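Local coordinates for putative type VI secretion protein (Escherichia coli, PDB 6SKI) that acts as a type VI secretion phospholipase effector that loads onto the VgrG spike and probably poisons target cells by hydrolysing membrane lipids, at residues A[33-38]-A[184-189]; A[109-114]-A[123-128]; A[256-261]-A[509-514]; A[494-499]-A[518-523]. All blocks are in the same frame, centred on the assembly; numbering follows the deposited sequence.

Contact 1 of 4, residues A[33-38]-A[184-189]; sequences RGVTLT and FCIAKI
Phe184 stands up from its strand with CG in the crowded position between backbone N and carbonyl carbon (chi1 55°), and this places its ring obliquely across Val35. The valine meets it with both branches: Val35 CG1 rests 3.7 Å from Phe184 CB, while CG2 reaches ring atom CD2. Arg33 comes in on the CD1 side, with Phe184 CB over one face of its guanidinium. Its chain bends at chi3, so that Arg33 NH2 lies 3.6 Å from Phe184 CD1, the guanidinium and ring planes turned 72° apart. Further along the same face Leu37 crosses Ile186, Leu37 CD2 to Ile186 CD1 at 3.7 Å, and lies alongside Ile189.

Beneath these side chains run two parallel strands of the central sheet, as in alpha/beta-hydrolases. Cys185 N gives a bond of 2.9 Å, in the carbonyl plane, to Arg33 O, and Val35 N returns one to Cys185 O. The register then slips by one residue between Val35 and Thr36. This beta bulge makes Ala187 the extra residue; Ala187 N approaches Val35 O at 2.9 Å from above the carbonyl plane. Pairing resumes with Leu37 N to Lys188 O.

Four backbone N-H groups are thus paired across the strands, while Thr36 bonds to Thr120 and Ala122 on its other side. The Phe184 face is largely apolar, with Leu37 packed on Leu172 and Phe175 and Phe184 on Met176 of helix 156-178; Arg33 ends it, its NH1 bonded to Gln119 O. The other face carries Thr36, Cys185 and Lys188.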
loop_
_atom_site.group_PDB
_atom_site.type_symbol
_atom_site.label_atom_id
_atom_site.label_comp_id
_atom_site.label_asym_id
_atom_site.label_seq_id
_atom_site.Cartn_x
_atom_site.Cartn_y
_atom_site.Cartn_z
ATOM N N ARG A 33 -34.059 6.226 -11.843
ATOM C CA ARG A 33 -33.413 5.046 -11.290
ATOM C C ARG A 33 -32.682 5.406 -10.008
ATOM O O ARG A 33 -32.272 6.547 -9.805
ATOM C CB ARG A 33 -32.398 4.481 -12.278
ATOM C CG ARG A 33 -32.884 3.399 -13.201
ATOM C CD ARG A 33 -31.748 3.038 -14.136
ATOM N NE ARG A 33 -31.376 4.178 -14.966
ATOM C CZ ARG A 33 -30.246 4.267 -15.658
ATOM N NH1 ARG A 33 -29.362 3.284 -15.618
ATOM N NH2 ARG A 33 -29.999 5.344 -16.388
ATOM N N GLY A 34 -32.518 4.421 -9.134
ATOM C CA GLY A 34 -31.585 4.514 -8.028
ATOM C C GLY A 34 -30.426 3.562 -8.273
ATOM O O GLY A 34 -30.595 2.343 -8.222
ATOM N N VAL A 35 -29.256 4.133 -8.546
ATOM C CA VAL A 35 -28.077 3.347 -8.890
ATOM C C VAL A 35 -27.142 3.288 -7.690
ATOM O O VAL A 35 -26.869 4.308 -7.049
ATOM C CB VAL A 35 -27.375 3.899 -10.145
ATOM C CG1 VAL A 35 -28.400 4.179 -11.225
ATOM C CG2 VAL A 35 -26.580 5.151 -9.848
ATOM N N THR A 36 -26.723 2.078 -7.334
ATOM C CA THR A 36 -25.698 1.895 -6.315
ATOM C C THR A 36 -24.331 2.090 -6.951
ATOM O O THR A 36 -23.880 1.253 -7.736
ATOM C CB THR A 36 -25.811 0.512 -5.686
ATOM O OG1 THR A 36 -27.192 0.174 -5.522
ATOM C CG2 THR A 36 -25.125 0.488 -4.337
ATOM N N LEU A 37 -23.664 3.183 -6.616
ATOM C CA LEU A 37 -22.357 3.489 -7.174
ATOM C C LEU A 37 -21.285 3.077 -6.178
ATOM O O LEU A 37 -21.263 3.564 -5.044
ATOM C CB LEU A 37 -22.238 4.972 -7.514
ATOM C CG LEU A 37 -20.920 5.404 -8.148
ATOM C CD1 LEU A 37 -20.690 4.684 -9.456
ATOM C CD2 LEU A 37 -20.944 6.890 -8.371
ATOM N N THR A 38 -20.402 2.183 -6.603
ATOM C CA THR A 38 -19.286 1.730 -5.791
ATOM C C THR A 38 -18.005 2.354 -6.316
ATOM O O THR A 38 -17.714 2.267 -7.512
ATOM C CB THR A 38 -19.174 0.208 -5.811
ATOM O OG1 THR A 38 -20.483 -0.366 -5.851
ATOM C CG2 THR A 38 -18.451 -0.278 -4.578
ATOM N N PHE A 184 -30.788 9.273 -13.746
ATOM C CA PHE A 184 -30.735 8.451 -12.551
ATOM C C PHE A 184 -30.279 9.298 -11.375
ATOM O O PHE A 184 -29.684 10.365 -11.541
ATOM C CB PHE A 184 -29.787 7.263 -12.737
ATOM C CG PHE A 184 -28.397 7.660 -13.147
ATOM C CD1 PHE A 184 -28.062 7.766 -14.482
ATOM C CD2 PHE A 184 -27.426 7.922 -12.198
ATOM C CE1 PHE A 184 -26.793 8.132 -14.859
ATOM C CE2 PHE A 184 -26.154 8.287 -12.572
ATOM C CZ PHE A 184 -25.837 8.392 -13.904
ATOM N N CYS A 185 -30.570 8.803 -10.181
ATOM C CA CYS A 185 -30.019 9.319 -8.943
ATOM C C CYS A 185 -29.133 8.249 -8.323
ATOM O O CYS A 185 -29.461 7.058 -8.363
ATOM C CB CYS A 185 -31.130 9.710 -7.971
ATOM S SG CYS A 185 -30.541 10.366 -6.407
ATOM N N ILE A 186 -28.007 8.672 -7.759
ATOM C CA ILE A 186 -27.127 7.750 -7.053
ATOM C C ILE A 186 -27.752 7.477 -5.692
ATOM O O ILE A 186 -27.742 8.334 -4.806
ATOM C CB ILE A 186 -25.709 8.310 -6.924
ATOM C CG1 ILE A 186 -25.115 8.527 -8.313
ATOM C CG2 ILE A 186 -24.838 7.368 -6.120
ATOM C CD1 ILE A 186 -23.806 9.258 -8.315
ATOM N N ALA A 187 -28.298 6.279 -5.524
ATOM C CA ALA A 187 -29.033 5.928 -4.322
ATOM C C ALA A 187 -28.131 5.469 -3.194
ATOM O O ALA A 187 -28.590 5.367 -2.052
ATOM C CB ALA A 187 -30.050 4.828 -4.630
ATOM N N LYS A 188 -26.868 5.183 -3.490
ATOM C CA LYS A 188 -25.927 4.725 -2.484
ATOM C C LYS A 188 -24.520 4.924 -3.018
ATOM O O LYS A 188 -24.270 4.721 -4.206
ATOM C CB LYS A 188 -26.160 3.253 -2.137
ATOM C CG LYS A 188 -25.605 2.832 -0.798
ATOM C CD LYS A 188 -25.922 1.378 -0.525
ATOM C CE LYS A 188 -25.089 0.839 0.618
ATOM N NZ LYS A 188 -25.691 -0.392 1.197
ATOM N N ILE A 189 -23.615 5.330 -2.140
ATOM C CA ILE A 189 -22.196 5.422 -2.450
ATOM C C ILE A 189 -21.495 4.354 -1.629
ATOM O O ILE A 189 -21.455 4.431 -0.395
ATOM C CB ILE A 189 -21.627 6.814 -2.155
ATOM C CG1 ILE A 189 -22.211 7.848 -3.118
ATOM C CG2 ILE A 189 -20.111 6.792 -2.231
ATOM C CD1 ILE A 189 -21.503 7.923 -4.442
#

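Contact 2 of 4, residues A[109-114]-A[123-128]; sequences YHPDQV and QIKTYI
Three torsions assemble this contact. Tyr109 holds CG anti to its backbone N (chi1 -166°), Gln123 turns CG anti to its carbonyl carbon and then runs extended, and Lys125 takes the crowded position between N and carbonyl carbon (chi1 57°) before extending. The first two lay the Gln123 amide over one face of the Tyr109 ring, stacked with the planes only 16° apart. Gln123 CG passes 3.5 Å from Tyr109 OH, a hydroxyl that is hydrogen-bonded to Asp192. The lysine slides past the same tyrosine in the opposite direction. Lys125 CB lies 3.4 Å from Tyr109 CD2. At its tip, Lys125 NZ bonds Tyr109 O at 2.8 Å, nearly along the C=O axis.

Tyr109 is the first residue to leave the helical conformation after helix 101-108, and the loop it opens leads back into strand 121-128, a parallel neighbour of strand 22-43 in the central sheet of this alpha/beta-hydrolase-like fold. The ammonium therefore sits at the C-terminal end of a helix, where its charge would be favourable; a weak bond to Asn106 O adds to that placement. Pro111 CG flanks it, 3.6 Å from Lys125 NZ.

Near the beginning of strand 121-128, Asp112 grips the backbone of Gln123 twice. Asp112 N donates to Gln123 O, again nearly along the C=O axis, and Asp112 OD2 receives Gln123 N at 2.8 Å on its anti lone pair. The other oxygen, OD1, takes a hydrogen bond from Gln119 NE2, so the carboxylate is tied at both ends and its rotation is restricted.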
loop_
_atom_site.group_PDB
_atom_site.type_symbol
_atom_site.label_atom_id
_atom_site.label_comp_id
_atom_site.label_asym_id
_atom_site.label_seq_id
_atom_site.Cartn_x
_atom_site.Cartn_y
_atom_site.Cartn_z
ATOM N N TYR A 109 -10.443 -4.324 -11.694
ATOM C CA TYR A 109 -11.680 -3.762 -11.173
ATOM C C TYR A 109 -12.534 -3.275 -12.329
ATOM O O TYR A 109 -12.095 -2.435 -13.119
ATOM C CB TYR A 109 -11.361 -2.614 -10.223
ATOM C CG TYR A 109 -12.508 -2.157 -9.359
ATOM C CD1 TYR A 109 -12.838 -2.833 -8.200
ATOM C CD2 TYR A 109 -13.249 -1.039 -9.696
ATOM C CE1 TYR A 109 -13.872 -2.406 -7.406
ATOM C CE2 TYR A 109 -14.286 -0.608 -8.908
ATOM C CZ TYR A 109 -14.594 -1.297 -7.765
ATOM O OH TYR A 109 -15.632 -0.875 -6.972
ATOM N N HIS A 110 -13.738 -3.814 -12.440
ATOM C CA HIS A 110 -14.594 -3.469 -13.560
ATOM C C HIS A 110 -14.990 -1.999 -13.482
ATOM O O HIS A 110 -15.618 -1.584 -12.499
ATOM C CB HIS A 110 -15.839 -4.348 -13.570
ATOM C CG HIS A 110 -16.758 -4.070 -14.715
ATOM N ND1 HIS A 110 -18.051 -3.630 -14.540
ATOM C CD2 HIS A 110 -16.569 -4.158 -16.052
ATOM C CE1 HIS A 110 -18.620 -3.462 -15.720
ATOM N NE2 HIS A 110 -17.742 -3.776 -16.654
ATOM N N PRO A 111 -14.642 -1.185 -14.475
ATOM C CA PRO A 111 -15.078 0.213 -14.464
ATOM C C PRO A 111 -16.372 0.427 -15.232
ATOM O O PRO A 111 -16.583 -0.173 -16.290
ATOM C CB PRO A 111 -13.901 0.928 -15.125
ATOM C CG PRO A 111 -13.458 -0.057 -16.164
ATOM C CD PRO A 111 -13.729 -1.447 -15.601
ATOM N N ASP A 112 -17.248 1.272 -14.707
ATOM C CA ASP A 112 -18.445 1.693 -15.419
ATOM C C ASP A 112 -18.260 3.133 -15.869
ATOM O O ASP A 112 -17.883 3.993 -15.067
ATOM C CB ASP A 112 -19.685 1.559 -14.537
ATOM C CG ASP A 112 -20.241 0.152 -14.532
ATOM O OD1 ASP A 112 -20.770 -0.284 -15.575
ATOM O OD2 ASP A 112 -20.140 -0.526 -13.490
ATOM N N GLN A 113 -18.510 3.394 -17.153
ATOM C CA GLN A 113 -18.355 4.738 -17.699
ATOM C C GLN A 113 -19.703 5.319 -18.104
ATOM O O GLN A 113 -20.098 6.358 -17.575
ATOM C CB GLN A 113 -17.380 4.710 -18.877
ATOM C CG GLN A 113 -15.924 4.758 -18.470
ATOM C CD GLN A 113 -14.999 4.895 -19.655
ATOM O OE1 GLN A 113 -15.351 4.530 -20.774
ATOM N NE2 GLN A 113 -13.807 5.425 -19.417
ATOM N N VAL A 114 -20.442 4.662 -18.992
ATOM C CA VAL A 114 -21.780 5.084 -19.380
ATOM C C VAL A 114 -22.750 3.998 -18.948
ATOM O O VAL A 114 -22.586 2.828 -19.317
ATOM C CB VAL A 114 -21.879 5.343 -20.892
ATOM C CG1 VAL A 114 -23.331 5.439 -21.316
ATOM C CG2 VAL A 114 -21.131 6.606 -21.264
ATOM N N GLN A 123 -19.732 0.790 -11.034
ATOM C CA GLN A 123 -18.442 0.764 -10.365
ATOM C C GLN A 123 -17.504 1.753 -11.030
ATOM O O GLN A 123 -17.402 1.791 -12.258
ATOM C CB GLN A 123 -17.826 -0.631 -10.396
ATOM C CG GLN A 123 -18.231 -1.516 -9.249
ATOM C CD GLN A 123 -17.571 -2.865 -9.317
ATOM O OE1 GLN A 123 -16.734 -3.114 -10.180
ATOM N NE2 GLN A 123 -17.936 -3.747 -8.400
ATOM N N ILE A 124 -16.824 2.550 -10.214
ATOM C CA ILE A 124 -15.740 3.408 -10.657
ATOM C C ILE A 124 -14.566 3.145 -9.730
ATOM O O ILE A 124 -14.731 2.660 -8.609
ATOM C CB ILE A 124 -16.127 4.900 -10.658
ATOM C CG1 ILE A 124 -16.333 5.401 -9.232
ATOM C CG2 ILE A 124 -17.379 5.124 -11.478
ATOM C CD1 ILE A 124 -16.689 6.856 -9.152
ATOM N N LYS A 125 -13.367 3.452 -10.208
ATOM C CA LYS A 125 -12.171 3.040 -9.496
ATOM C C LYS A 125 -11.189 4.192 -9.389
ATOM O O LYS A 125 -11.200 5.127 -10.191
ATOM C CB LYS A 125 -11.509 1.824 -10.155
ATOM C CG LYS A 125 -11.121 1.989 -11.603
ATOM C CD LYS A 125 -10.899 0.623 -12.218
ATOM C CE LYS A 125 -10.207 0.704 -13.555
ATOM N NZ LYS A 125 -10.396 -0.561 -14.312
ATOM N N THR A 126 -10.347 4.105 -8.368
ATOM C CA THR A 126 -9.408 5.151 -8.012
ATOM C C THR A 126 -8.104 4.508 -7.571
ATOM O O THR A 126 -8.108 3.485 -6.885
ATOM C CB THR A 126 -9.962 6.018 -6.884
ATOM O OG1 THR A 126 -11.310 6.400 -7.183
ATOM C CG2 THR A 126 -9.134 7.234 -6.725
ATOM N N TYR A 127 -6.989 5.114 -7.960
ATOM C CA TYR A 127 -5.668 4.591 -7.638
ATOM C C TYR A 127 -4.882 5.645 -6.877
ATOM O O TYR A 127 -4.682 6.757 -7.375
ATOM C CB TYR A 127 -4.919 4.172 -8.901
ATOM C CG TYR A 127 -3.552 3.601 -8.624
ATOM C CD1 TYR A 127 -3.392 2.265 -8.292
ATOM C CD2 TYR A 127 -2.419 4.396 -8.697
ATOM C CE1 TYR A 127 -2.146 1.740 -8.038
ATOM C CE2 TYR A 127 -1.171 3.880 -8.442
ATOM C CZ TYR A 127 -1.039 2.553 -8.115
ATOM O OH TYR A 127 0.209 2.038 -7.863
ATOM N N ILE A 128 -4.437 5.293 -5.676
ATOM C CA ILE A 128 -3.569 6.136 -4.868
ATOM C C ILE A 128 -2.219 5.445 -4.750
ATOM O O ILE A 128 -2.151 4.243 -4.474
ATOM C CB ILE A 128 -4.181 6.406 -3.479
ATOM C CG1 ILE A 128 -5.563 7.044 -3.620
ATOM C CG2 ILE A 128 -3.286 7.312 -2.670
ATOM C CD1 ILE A 128 -6.703 6.072 -3.450
#

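Contact 3 of 4, residues A[256-261]-A[509-514]; sequences FFDING and IFIHRF
Ile509 can be traced outward over the ring of Phe256. Its CB stands 4.0 Å above the Phe256 ring plane, over the centre. From there the side chain divides. Ile509 CG2, anti to the backbone N, forms a CH-pi contact 27° off the ring normal and comes within 3.7 Å of Phe256 CE1. The other branch leaves through CG1, anti to the carbonyl carbon, and ends in Ile509 CD1, 3.8 Å from Phe256 CE2. Both branches lie over the same face, CG2 toward the CD1/CE1 side of the ring and CD1 toward the CD2/CE2 side, while Ile511 CG1 approaches the ring at its edge.

Backbone bonds run beside this packing. Phe256 and Ile509 form a single bridge, flanked by a bond of 2.8 Å from Phe257 N to Ile509 O and a backbone bond between Ile509 and Asn255. The loop then turns away, and Asp258 substitutes a side chain for the next strand partner: Asp258 OD1 receives Ile511 N at 2.9 Å, from above the carboxylate plane. Asp258 OD2 forms a long salt bridge of 4.0 Å with Arg513 NE, probably a modest electrostatic contribution. Phe510 crosses Phe257 obliquely, Phe510 CE2 lying 3.4 Å from Phe257 CG, with the ring planes 34° apart.

Segment 256-261 belongs to the long connection between strands 237-243 and 278-284, and 509-511 pairs with strand 500-502 in a two-stranded sheet. Ile150 of helix 144-154 packs on Phe256 and Ile259, and Leu146 on Ile511, while Leu500 and Val502 of strand 500-502 back Ile509.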
loop_
_atom_site.group_PDB
_atom_site.type_symbol
_atom_site.label_atom_id
_atom_site.label_comp_id
_atom_site.label_asym_id
_atom_site.label_seq_id
_atom_site.Cartn_x
_atom_site.Cartn_y
_atom_site.Cartn_z
ATOM N N PHE A 256 15.166 10.048 15.660
ATOM C CA PHE A 256 15.624 11.200 14.896
ATOM C C PHE A 256 15.556 12.432 15.786
ATOM O O PHE A 256 14.469 12.831 16.213
ATOM C CB PHE A 256 14.773 11.405 13.646
ATOM C CG PHE A 256 15.047 10.421 12.554
ATOM C CD1 PHE A 256 15.653 10.825 11.381
ATOM C CD2 PHE A 256 14.681 9.096 12.688
ATOM C CE1 PHE A 256 15.902 9.926 10.374
ATOM C CE2 PHE A 256 14.926 8.194 11.683
ATOM C CZ PHE A 256 15.536 8.610 10.526
ATOM N N PHE A 257 16.712 13.040 16.050
ATOM C CA PHE A 257 16.760 14.189 16.947
ATOM C C PHE A 257 15.923 15.346 16.419
ATOM O O PHE A 257 15.289 16.070 17.196
ATOM C CB PHE A 257 18.208 14.629 17.146
ATOM C CG PHE A 257 18.354 15.901 17.923
ATOM C CD1 PHE A 257 18.197 15.911 19.295
ATOM C CD2 PHE A 257 18.649 17.088 17.280
ATOM C CE1 PHE A 257 18.327 17.078 20.008
ATOM C CE2 PHE A 257 18.780 18.257 17.989
ATOM C CZ PHE A 257 18.621 18.252 19.355
ATOM N N ASP A 258 15.908 15.535 15.101
ATOM C CA ASP A 258 15.295 16.729 14.530
ATOM C C ASP A 258 13.777 16.707 14.657
ATOM O O ASP A 258 13.156 17.754 14.872
ATOM C CB ASP A 258 15.703 16.863 13.066
ATOM C CG ASP A 258 17.204 16.862 12.880
ATOM O OD1 ASP A 258 17.786 15.762 12.775
ATOM O OD2 ASP A 258 17.804 17.956 12.831
ATOM N N ILE A 259 13.159 15.534 14.527
ATOM C CA ILE A 259 11.724 15.441 14.297
ATOM C C ILE A 259 11.009 14.518 15.271
ATOM O O ILE A 259 9.796 14.339 15.146
ATOM C CB ILE A 259 11.428 15.008 12.848
ATOM C CG1 ILE A 259 12.200 13.735 12.517
ATOM C CG2 ILE A 259 11.796 16.115 11.879
ATOM C CD1 ILE A 259 12.158 13.361 11.065
ATOM N N ASN A 260 11.711 13.921 16.238
ATOM C CA ASN A 260 11.040 12.991 17.143
ATOM C C ASN A 260 10.003 13.674 18.024
ATOM O O ASN A 260 9.200 12.984 18.660
ATOM C CB ASN A 260 12.053 12.257 18.024
ATOM C CG ASN A 260 13.002 13.196 18.736
ATOM O OD1 ASN A 260 12.782 14.404 18.792
ATOM N ND2 ASN A 260 14.073 12.639 19.284
ATOM N N GLY A 261 10.005 15.007 18.082
ATOM C CA GLY A 261 9.030 15.702 18.905
ATOM C C GLY A 261 7.606 15.506 18.425
ATOM O O GLY A 261 6.672 15.449 19.229
ATOM N N ILE A 509 19.759 9.797 15.527
ATOM C CA ILE A 509 19.987 10.192 14.145
ATOM C C ILE A 509 19.896 11.707 14.053
ATOM O O ILE A 509 18.994 12.326 14.625
ATOM C CB ILE A 509 18.987 9.521 13.185
ATOM C CG1 ILE A 509 19.035 8.002 13.341
ATOM C CG2 ILE A 509 19.287 9.909 11.755
ATOM C CD1 ILE A 509 17.807 7.419 13.971
ATOM N N PHE A 510 20.837 12.298 13.322
ATOM C CA PHE A 510 20.933 13.740 13.146
ATOM C C PHE A 510 20.950 13.998 11.650
ATOM O O PHE A 510 21.888 13.592 10.957
ATOM C CB PHE A 510 22.192 14.290 13.814
ATOM C CG PHE A 510 22.159 14.222 15.310
ATOM C CD1 PHE A 510 22.628 13.105 15.974
ATOM C CD2 PHE A 510 21.667 15.275 16.054
ATOM C CE1 PHE A 510 22.597 13.038 17.345
ATOM C CE2 PHE A 510 21.639 15.212 17.426
ATOM C CZ PHE A 510 22.101 14.092 18.072
ATOM N N ILE A 511 19.905 14.651 11.148
ATOM C CA ILE A 511 19.827 14.938 9.726
ATOM C C ILE A 511 20.808 16.045 9.377
ATOM O O ILE A 511 20.918 17.052 10.088
ATOM C CB ILE A 511 18.389 15.318 9.339
ATOM C CG1 ILE A 511 17.429 14.187 9.707
ATOM C CG2 ILE A 511 18.299 15.641 7.867
ATOM C CD1 ILE A 511 15.989 14.492 9.407
ATOM N N HIS A 512 21.538 15.856 8.284
ATOM C CA HIS A 512 22.435 16.890 7.786
ATOM C C HIS A 512 21.591 17.960 7.112
ATOM O O HIS A 512 21.188 17.811 5.954
ATOM C CB HIS A 512 23.458 16.295 6.828
ATOM C CG HIS A 512 24.578 15.585 7.519
ATOM N ND1 HIS A 512 25.377 14.659 6.886
ATOM C CD2 HIS A 512 25.027 15.666 8.792
ATOM C CE1 HIS A 512 26.274 14.204 7.741
ATOM N NE2 HIS A 512 26.083 14.797 8.904
ATOM N N ARG A 513 21.329 19.043 7.836
ATOM C CA ARG A 513 20.391 20.065 7.402
ATOM C C ARG A 513 21.006 21.070 6.444
ATOM O O ARG A 513 20.279 21.900 5.891
ATOM C CB ARG A 513 19.823 20.793 8.622
ATOM C CG ARG A 513 18.977 19.897 9.511
ATOM C CD ARG A 513 18.204 20.658 10.584
ATOM N NE ARG A 513 19.055 21.478 11.444
ATOM C CZ ARG A 513 19.295 22.770 11.255
ATOM N NH1 ARG A 513 18.737 23.408 10.235
ATOM N NH2 ARG A 513 20.084 23.429 12.092
ATOM N N PHE A 514 22.320 21.014 6.231
ATOM C CA PHE A 514 23.008 21.945 5.347
ATOM C C PHE A 514 23.661 21.242 4.166
ATOM O O PHE A 514 24.480 21.853 3.470
ATOM C CB PHE A 514 24.051 22.739 6.136
ATOM C CG PHE A 514 23.507 23.363 7.382
ATOM C CD1 PHE A 514 24.071 23.084 8.613
ATOM C CD2 PHE A 514 22.418 24.212 7.327
ATOM C CE1 PHE A 514 23.565 23.648 9.764
ATOM C CE2 PHE A 514 21.909 24.778 8.473
ATOM C CZ PHE A 514 22.484 24.496 9.693
#

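Contact 4 of 4, residues A[494-499]-A[518-523]; sequences IESDGN and GNKAFV
Strands 495-497 and 521-523 form a short two-stranded antiparallel ladder, their N-to-C directions 145° apart, and Val523, Ser496 and Phe522 bury the most surface in it. Val523 faces Glu495 in a hydrogen-bonded pair. Glu495 N reaches Val523 O at 2.9 Å, nearly along the C=O axis, and the return bond from Val523 N meets Glu495 O from above the carbonyl plane. Val523 CG1, in the crowded position between N and carbonyl carbon, rests against Glu495 CB and O.

Ser496 and Phe522 make the next, non-hydrogen-bonded pair, with CA atoms 4.4 Å apart. With CG anti to the carbonyl carbon (chi1 -74°), the Phe522 ring lies beside Ser496 and Ile494. Phe522 CE2 is 3.6 Å from Ser496 CB, and Phe522 CB is 3.6 Å from Ile494 CD1; Ile494 CD1 and Ser496 CB both meet the ring obliquely. Ser496 OG, also in the crowded position, lies against the aliphatic part of Lys520, 3.3 Å from Lys520 CD. The ammonium of that lysine continues to a salt bridge with Glu79 of helix 72-85, a helix that covers this face through Ala75 and Gln76 on Phe522.

Asp497 and Ala521 close the ladder with a second reciprocal pair, both bonds in the carbonyl plane. Just beyond it, Asp497 OD2 accepts Asn499 ND2 at 3.0 Å from above the carboxylate plane and, more weakly, Asn499 N in an Asx turn.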
loop_
_atom_site.group_PDB
_atom_site.type_symbol
_atom_site.label_atom_id
_atom_site.label_comp_id
_atom_site.label_asym_id
_atom_site.label_seq_id
_atom_site.Cartn_x
_atom_site.Cartn_y
_atom_site.Cartn_z
ATOM N N ILE A 494 24.111 -4.284 4.187
ATOM C CA ILE A 494 24.230 -2.937 4.723
ATOM C C ILE A 494 24.047 -1.943 3.588
ATOM O O ILE A 494 24.434 -2.202 2.440
ATOM C CB ILE A 494 25.578 -2.738 5.444
ATOM C CG1 ILE A 494 25.425 -1.756 6.602
ATOM C CG2 ILE A 494 26.654 -2.253 4.496
ATOM C CD1 ILE A 494 26.629 -1.689 7.494
ATOM N N GLU A 495 23.407 -0.826 3.899
ATOM C CA GLU A 495 23.256 0.295 2.993
ATOM C C GLU A 495 23.790 1.539 3.683
ATOM O O GLU A 495 23.974 1.569 4.901
ATOM C CB GLU A 495 21.791 0.487 2.587
ATOM C CG GLU A 495 21.243 -0.628 1.719
ATOM C CD GLU A 495 19.940 -0.260 1.046
ATOM O OE1 GLU A 495 19.456 0.872 1.256
ATOM O OE2 GLU A 495 19.395 -1.106 0.308
ATOM N N SER A 496 24.046 2.574 2.896
ATOM C CA SER A 496 24.595 3.808 3.429
ATOM C C SER A 496 23.866 5.002 2.839
ATOM O O SER A 496 23.300 4.943 1.745
ATOM C CB SER A 496 26.096 3.921 3.147
ATOM O OG SER A 496 26.342 4.027 1.757
ATOM N N ASP A 497 23.885 6.092 3.597
ATOM C CA ASP A 497 23.395 7.378 3.130
ATOM C C ASP A 497 24.303 8.472 3.662
ATOM O O ASP A 497 24.890 8.351 4.737
ATOM C CB ASP A 497 21.950 7.635 3.564
ATOM C CG ASP A 497 21.204 8.526 2.593
ATOM O OD1 ASP A 497 21.037 8.122 1.424
ATOM O OD2 ASP A 497 20.793 9.633 2.993
ATOM N N GLY A 498 24.402 9.560 2.903
ATOM C CA GLY A 498 25.200 10.698 3.306
ATOM C C GLY A 498 24.408 11.858 3.857
ATOM O O GLY A 498 24.971 12.947 4.028
ATOM N N ASN A 499 23.125 11.673 4.149
ATOM C CA ASN A 499 22.263 12.731 4.646
ATOM C C ASN A 499 22.004 12.616 6.140
ATOM O O ASN A 499 21.191 13.373 6.676
ATOM C CB ASN A 499 20.939 12.722 3.885
ATOM C CG ASN A 499 21.098 13.132 2.444
ATOM O OD1 ASN A 499 21.529 14.245 2.150
ATOM N ND2 ASN A 499 20.754 12.233 1.532
ATOM N N GLY A 518 30.038 14.528 3.706
ATOM C CA GLY A 518 31.033 13.602 3.214
ATOM C C GLY A 518 31.132 12.298 3.973
ATOM O O GLY A 518 31.852 11.395 3.528
ATOM N N ASN A 519 30.437 12.166 5.097
ATOM C CA ASN A 519 30.433 10.919 5.842
ATOM C C ASN A 519 29.398 9.962 5.265
ATOM O O ASN A 519 28.564 10.331 4.436
ATOM C CB ASN A 519 30.129 11.168 7.316
ATOM C CG ASN A 519 28.669 11.485 7.559
ATOM O OD1 ASN A 519 28.024 12.136 6.740
ATOM N ND2 ASN A 519 28.137 11.015 8.679
ATOM N N LYS A 520 29.458 8.715 5.720
ATOM C CA LYS A 520 28.468 7.710 5.374
ATOM C C LYS A 520 27.875 7.131 6.649
ATOM O O LYS A 520 28.611 6.705 7.543
ATOM C CB LYS A 520 29.080 6.604 4.514
ATOM C CG LYS A 520 28.818 6.780 3.030
ATOM C CD LYS A 520 29.209 5.547 2.239
ATOM C CE LYS A 520 30.622 5.113 2.562
ATOM N NZ LYS A 520 31.107 4.084 1.606
ATOM N N ALA A 521 26.551 7.123 6.726
ATOM C CA ALA A 521 25.816 6.500 7.812
ATOM C C ALA A 521 25.242 5.185 7.311
ATOM O O ALA A 521 24.696 5.120 6.208
ATOM C CB ALA A 521 24.693 7.407 8.319
ATOM N N PHE A 522 25.354 4.146 8.131
ATOM C CA PHE A 522 25.113 2.778 7.700
ATOM C C PHE A 522 23.889 2.211 8.402
ATOM O O PHE A 522 23.754 2.334 9.622
ATOM C CB PHE A 522 26.340 1.915 7.971
ATOM C CG PHE A 522 27.475 2.180 7.032
ATOM C CD1 PHE A 522 28.544 2.964 7.421
ATOM C CD2 PHE A 522 27.476 1.644 5.759
ATOM C CE1 PHE A 522 29.583 3.211 6.559
ATOM C CE2 PHE A 522 28.516 1.887 4.895
ATOM C CZ PHE A 522 29.570 2.671 5.296
ATOM N N VAL A 523 23.009 1.593 7.623
ATOM C CA VAL A 523 21.772 1.002 8.113
ATOM C C VAL A 523 21.680 -0.423 7.591
ATOM O O VAL A 523 22.191 -0.730 6.509
ATOM C CB VAL A 523 20.543 1.825 7.674
ATOM C CG1 VAL A 523 20.466 1.894 6.163
ATOM C CG2 VAL A 523 19.265 1.254 8.253
#

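Contacts 1 and 2 form one continuous region, their centres 14 Å apart: strand 22-43 pairs with strand 184-195 in contact 1 and with strand 121-128 of contact 2, where Thr38 O probably accepts Ile124 N at 2.9 Å. Strand 184-195 leads directly to Ser197, whose geometry with His310 and Asp245 is consistent with a catalytic triad. Contacts 3 and 4 make a second region, centres 15 Å apart, joined by a probable hydrogen bond of 3.0 Å from His512 N to Asn499 O; their segments interleave along the chain. The two regions do not touch: nearest atoms of contacts 2 and 4 remain about 21 Å apart, on opposite sides of the chain's centre.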